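Local coordinates for protein CDA peptide synthetase I (Streptomyces coelicolor, PDB 5DU9) that serves as a condensation domain of a nonribosomal peptide synthetase, with a two-lobed fold related to the CoA-dependent acyltransferases, at residues Arg237-Pro249 against Met382-Asn394. The protein carries 1 engineered substitution. Numbering follows the deposited sequence.
Sequences RALAPTVRSLGLP and MRSISSGPTTDLN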
loop_
_atom_site.group_PDB
_atom_site.type_symbol
_atom_site.label_atom_id
_atom_site.label_comp_id
_atom_site.label_asym_id
_atom_site.label_seq_id
_atom_site.Cartn_x
_atom_site.Cartn_y
_atom_site.Cartn_z
ATOM N N ARG A 237 8.731 2.728 17.679
ATOM C CA ARG A 237 8.341 3.743 16.708
ATOM C C ARG A 237 8.274 3.143 15.304
ATOM O O ARG A 237 8.793 2.054 15.061
ATOM C CB ARG A 237 9.317 4.919 16.742
ATOM C CG ARG A 237 10.762 4.542 16.462
ATOM C CD ARG A 237 11.680 5.748 16.594
ATOM N NE ARG A 237 11.654 6.315 17.942
ATOM C CZ ARG A 237 12.458 5.945 18.935
ATOM N NH1 ARG A 237 13.371 5.000 18.751
ATOM N NH2 ARG A 237 12.348 6.527 20.122
ATOM N N ALA A 238 7.628 3.859 14.388
ATOM C CA ALA A 238 7.423 3.367 13.027
ATOM C C ALA A 238 8.721 3.413 12.228
ATOM O O ALA A 238 9.349 4.463 12.097
ATOM C CB ALA A 238 6.343 4.175 12.332
ATOM N N LEU A 239 9.110 2.261 11.694
ATOM C CA LEU A 239 10.377 2.110 10.986
ATOM C C LEU A 239 10.158 1.423 9.647
ATOM O O LEU A 239 9.221 0.650 9.491
ATOM C CB LEU A 239 11.364 1.290 11.818
ATOM C CG LEU A 239 11.768 1.843 13.187
ATOM C CD1 LEU A 239 12.591 0.809 13.940
ATOM C CD2 LEU A 239 12.537 3.147 13.045
ATOM N N ALA A 240 11.044 1.687 8.692
ATOM C CA ALA A 240 11.009 0.974 7.421
ATOM C C ALA A 240 11.123 -0.516 7.714
ATOM O O ALA A 240 11.962 -0.921 8.515
ATOM C CB ALA A 240 12.132 1.432 6.502
ATOM N N PRO A 241 10.262 -1.332 7.091
ATOM C CA PRO A 241 10.226 -2.754 7.442
ATOM C C PRO A 241 11.311 -3.600 6.796
ATOM O O PRO A 241 11.841 -3.266 5.734
ATOM C CB PRO A 241 8.856 -3.198 6.930
ATOM C CG PRO A 241 8.596 -2.302 5.766
ATOM C CD PRO A 241 9.174 -0.971 6.164
ATOM N N THR A 242 11.640 -4.692 7.473
ATOM C CA THR A 242 12.273 -5.829 6.835
ATOM C C THR A 242 11.166 -6.564 6.107
ATOM O O THR A 242 10.125 -6.841 6.697
ATOM C CB THR A 242 12.957 -6.754 7.847
ATOM O OG1 THR A 242 13.968 -6.024 8.552
ATOM C CG2 THR A 242 13.585 -7.950 7.149
ATOM N N VAL A 243 11.378 -6.863 4.830
ATOM C CA VAL A 243 10.321 -7.427 3.998
ATOM C C VAL A 243 10.680 -8.837 3.561
ATOM O O VAL A 243 11.759 -9.075 3.011
ATOM C CB VAL A 243 10.057 -6.550 2.753
ATOM C CG1 VAL A 243 8.911 -7.115 1.925
ATOM C CG2 VAL A 243 9.754 -5.117 3.165
ATOM N N ARG A 244 9.776 -9.775 3.832
ATOM C CA ARG A 244 9.925 -11.139 3.348
ATOM C C ARG A 244 8.705 -11.499 2.524
ATOM O O ARG A 244 7.562 -11.314 2.952
ATOM C CB ARG A 244 10.121 -12.118 4.507
ATOM C CG ARG A 244 11.484 -12.001 5.183
ATOM C CD ARG A 244 12.627 -12.371 4.235
ATOM N NE ARG A 244 13.939 -12.232 4.864
ATOM C CZ ARG A 244 14.674 -11.122 4.852
ATOM N NH1 ARG A 244 14.237 -10.024 4.243
ATOM N NH2 ARG A 244 15.857 -11.109 5.453
ATOM N N SER A 245 8.967 -12.007 1.326
ATOM C CA SER A 245 7.920 -12.230 0.342
ATOM C C SER A 245 7.786 -13.715 0.030
ATOM O O SER A 245 8.783 -14.417 -0.131
ATOM C CB SER A 245 8.223 -11.435 -0.930
ATOM O OG SER A 245 7.156 -11.529 -1.853
ATOM N N LEU A 246 6.545 -14.181 -0.046
ATOM C CA LEU A 246 6.254 -15.578 -0.339
ATOM C C LEU A 246 5.295 -15.657 -1.512
ATOM O O LEU A 246 4.201 -15.109 -1.456
ATOM C CB LEU A 246 5.658 -16.277 0.885
ATOM C CG LEU A 246 5.156 -17.711 0.701
ATOM C CD1 LEU A 246 6.280 -18.625 0.246
ATOM C CD2 LEU A 246 4.536 -18.225 1.987
ATOM N N GLY A 247 5.720 -16.328 -2.576
ATOM C CA GLY A 247 4.870 -16.544 -3.733
ATOM C C GLY A 247 4.021 -17.788 -3.573
ATOM O O GLY A 247 4.540 -18.865 -3.259
ATOM N N LEU A 248 2.717 -17.627 -3.787
ATOM C CA LEU A 248 1.756 -18.722 -3.701
ATOM C C LEU A 248 1.104 -18.936 -5.060
ATOM O O LEU A 248 0.408 -18.052 -5.554
ATOM C CB LEU A 248 0.680 -18.427 -2.656
ATOM C CG LEU A 248 1.158 -18.142 -1.232
ATOM C CD1 LEU A 248 -0.036 -17.800 -0.356
ATOM C CD2 LEU A 248 1.924 -19.326 -0.663
ATOM N N PRO A 249 1.324 -20.107 -5.676
ATOM C CA PRO A 249 0.687 -20.333 -6.974
ATOM C C PRO A 249 -0.807 -20.610 -6.830
ATOM O O PRO A 249 -1.272 -20.853 -5.719
ATOM C CB PRO A 249 1.425 -21.554 -7.513
ATOM C CG PRO A 249 1.833 -22.299 -6.299
ATOM C CD PRO A 249 2.154 -21.253 -5.266
ATOM N N MET A 382 2.562 -6.273 -11.238
ATOM C CA MET A 382 3.010 -5.453 -10.119
ATOM C C MET A 382 3.327 -6.307 -8.898
ATOM O O MET A 382 2.625 -7.275 -8.608
ATOM C CB MET A 382 1.945 -4.412 -9.767
ATOM C CG MET A 382 2.346 -3.457 -8.646
ATOM S SD MET A 382 1.176 -2.092 -8.480
ATOM C CE MET A 382 1.625 -1.461 -6.864
ATOM N N ARG A 383 4.396 -5.953 -8.192
ATOM C CA ARG A 383 4.629 -6.515 -6.871
ATOM C C ARG A 383 5.152 -5.439 -5.933
ATOM O O ARG A 383 5.845 -4.502 -6.339
ATOM C CB ARG A 383 5.586 -7.715 -6.925
ATOM C CG ARG A 383 7.072 -7.419 -7.052
ATOM C CD ARG A 383 7.868 -8.683 -6.733
ATOM N NE ARG A 383 9.275 -8.597 -7.127
ATOM C CZ ARG A 383 10.292 -8.368 -6.297
ATOM N NH1 ARG A 383 10.091 -8.193 -4.995
ATOM N NH2 ARG A 383 11.527 -8.316 -6.776
ATOM N N SER A 384 4.784 -5.585 -4.670
ATOM C CA SER A 384 5.130 -4.615 -3.646
ATOM C C SER A 384 6.588 -4.772 -3.233
ATOM O O SER A 384 7.110 -5.886 -3.188
ATOM C CB SER A 384 4.201 -4.785 -2.440
ATOM O OG SER A 384 4.478 -3.828 -1.436
ATOM N N ILE A 385 7.252 -3.653 -2.956
ATOM C CA ILE A 385 8.619 -3.677 -2.437
ATOM C C ILE A 385 8.602 -3.264 -0.972
ATOM O O ILE A 385 9.203 -3.925 -0.126
ATOM C CB ILE A 385 9.559 -2.749 -3.245
ATOM C CG1 ILE A 385 9.724 -3.266 -4.679
ATOM C CG2 ILE A 385 10.924 -2.626 -2.572
ATOM C CD1 ILE A 385 10.367 -4.645 -4.795
ATOM N N SER A 386 7.911 -2.167 -0.685
ATOM C CA SER A 386 7.699 -1.721 0.685
ATOM C C SER A 386 6.492 -0.796 0.719
ATOM O O SER A 386 6.476 0.226 0.044
ATOM C CB SER A 386 8.936 -1.012 1.228
ATOM O OG SER A 386 8.730 -0.603 2.567
ATOM N N SER A 387 5.476 -1.161 1.497
ATOM C CA SER A 387 4.215 -0.421 1.493
ATOM C C SER A 387 4.205 0.754 2.469
ATOM O O SER A 387 3.361 1.639 2.360
ATOM C CB SER A 387 3.042 -1.358 1.812
ATOM O OG SER A 387 2.954 -1.652 3.200
ATOM N N GLY A 388 5.143 0.774 3.410
ATOM C CA GLY A 388 5.212 1.849 4.384
ATOM C C GLY A 388 5.850 1.398 5.681
ATOM O O GLY A 388 6.003 0.199 5.912
ATOM N N PRO A 389 6.226 2.356 6.541
ATOM C CA PRO A 389 6.843 2.002 7.822
ATOM C C PRO A 389 5.833 1.398 8.786
ATOM O O PRO A 389 4.633 1.603 8.614
ATOM C CB PRO A 389 7.365 3.340 8.343
ATOM C CG PRO A 389 6.459 4.343 7.742
ATOM C CD PRO A 389 6.082 3.815 6.386
ATOM N N THR A 390 6.321 0.676 9.788
ATOM C CA THR A 390 5.440 0.007 10.731
ATOM C C THR A 390 6.056 -0.074 12.122
ATOM O O THR A 390 7.278 -0.154 12.280
ATOM C CB THR A 390 5.082 -1.417 10.237
ATOM O OG1 THR A 390 4.164 -2.036 11.148
ATOM C CG2 THR A 390 6.326 -2.273 10.103
ATOM N N THR A 391 5.188 -0.026 13.128
ATOM C CA THR A 391 5.586 -0.241 14.510
ATOM C C THR A 391 5.623 -1.732 14.841
ATOM O O THR A 391 6.166 -2.137 15.870
ATOM C CB THR A 391 4.622 0.456 15.486
ATOM O OG1 THR A 391 3.290 -0.027 15.276
ATOM C CG2 THR A 391 4.647 1.961 15.283
ATOM N N ASP A 392 5.048 -2.544 13.963
ATOM C CA ASP A 392 4.920 -3.971 14.222
ATOM C C ASP A 392 4.982 -4.760 12.912
ATOM O O ASP A 392 6.058 -5.190 12.496
ATOM C CB ASP A 392 3.612 -4.242 14.979
ATOM C CG ASP A 392 3.256 -5.715 15.047
ATOM O OD1 ASP A 392 4.159 -6.537 15.286
ATOM O OD2 ASP A 392 2.067 -6.050 14.858
ATOM N N LEU A 393 3.839 -4.929 12.258
ATOM C CA LEU A 393 3.749 -5.797 11.085
ATOM C C LEU A 393 2.727 -5.313 10.065
ATOM O O LEU A 393 1.601 -4.967 10.425
ATOM C CB LEU A 393 3.394 -7.225 11.526
ATOM C CG LEU A 393 3.262 -8.298 10.441
ATOM C CD1 LEU A 393 4.615 -8.645 9.845
ATOM C CD2 LEU A 393 2.591 -9.538 11.018
ATOM N N ASN A 394 3.124 -5.289 8.793
ATOM C CA ASN A 394 2.177 -5.176 7.688
ATOM C C ASN A 394 2.113 -6.507 6.978
ATOM O O ASN A 394 3.146 -7.141 6.751
ATOM C CB ASN A 394 2.569 -4.104 6.660
ATOM C CG ASN A 394 2.892 -2.770 7.277
ATOM O OD1 ASN A 394 2.214 -2.309 8.197
ATOM N ND2 ASN A 394 3.929 -2.118 6.751
#
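L239 and T390 grip each other through both backbone amides, forming one isolated antiparallel hydrogen-bonded bridge. T390 N gives to L239 O at 2.9 Å, and L239 N returns a bond to T390 O at 3.1 Å. N412 ND2 is a second donor to T390 O. Threonine suits this corner because its hydroxyl lies anti to the backbone N (chi1 -177°), where T390 OG1 accepts from D392 N at 3.0 Å and closes an ST turn that bends the chain after the bridge. The same rotation directs the T390 methyl to the ring of P241.

P241 is the main wedge. Its ring carbons pack against two oxygens of the facing segment: P241 CD lies 3.4 Å from G388 O and P241 CG 3.6 Å from S386 OG. N394 ND2 also makes a weak bond to G388 O. G388 has a positive phi (153°) that a side chain would hinder, and this lets the chain swing directly into P389. There P389 CB packs 3.5 Å from L239 O and also meets the small A238 methyl. At the outer edge T391 CG2 sits 3.6 Å from A238 N, a methyl laid against backbone. Beyond P241, V243 turns both methyls to the I385 carbonyl, with V243 CG2 the nearer to I385 O at 3.5 Å. I385 and S386 both face G35 as a classic beta bulge, at the corner the chain turns at I385.

S387 touches the bound (2S)-2-amino-N-butyl-propanamide, and its OG bonds to E410. Here the chain passes from strand 379-384 of one sheet to strand 393-398 of the other, the crossover between the two lobes of the condensation-domain fold, and the L239-T390 bridge fastens segment 237-249 to it beside the ligand pocket.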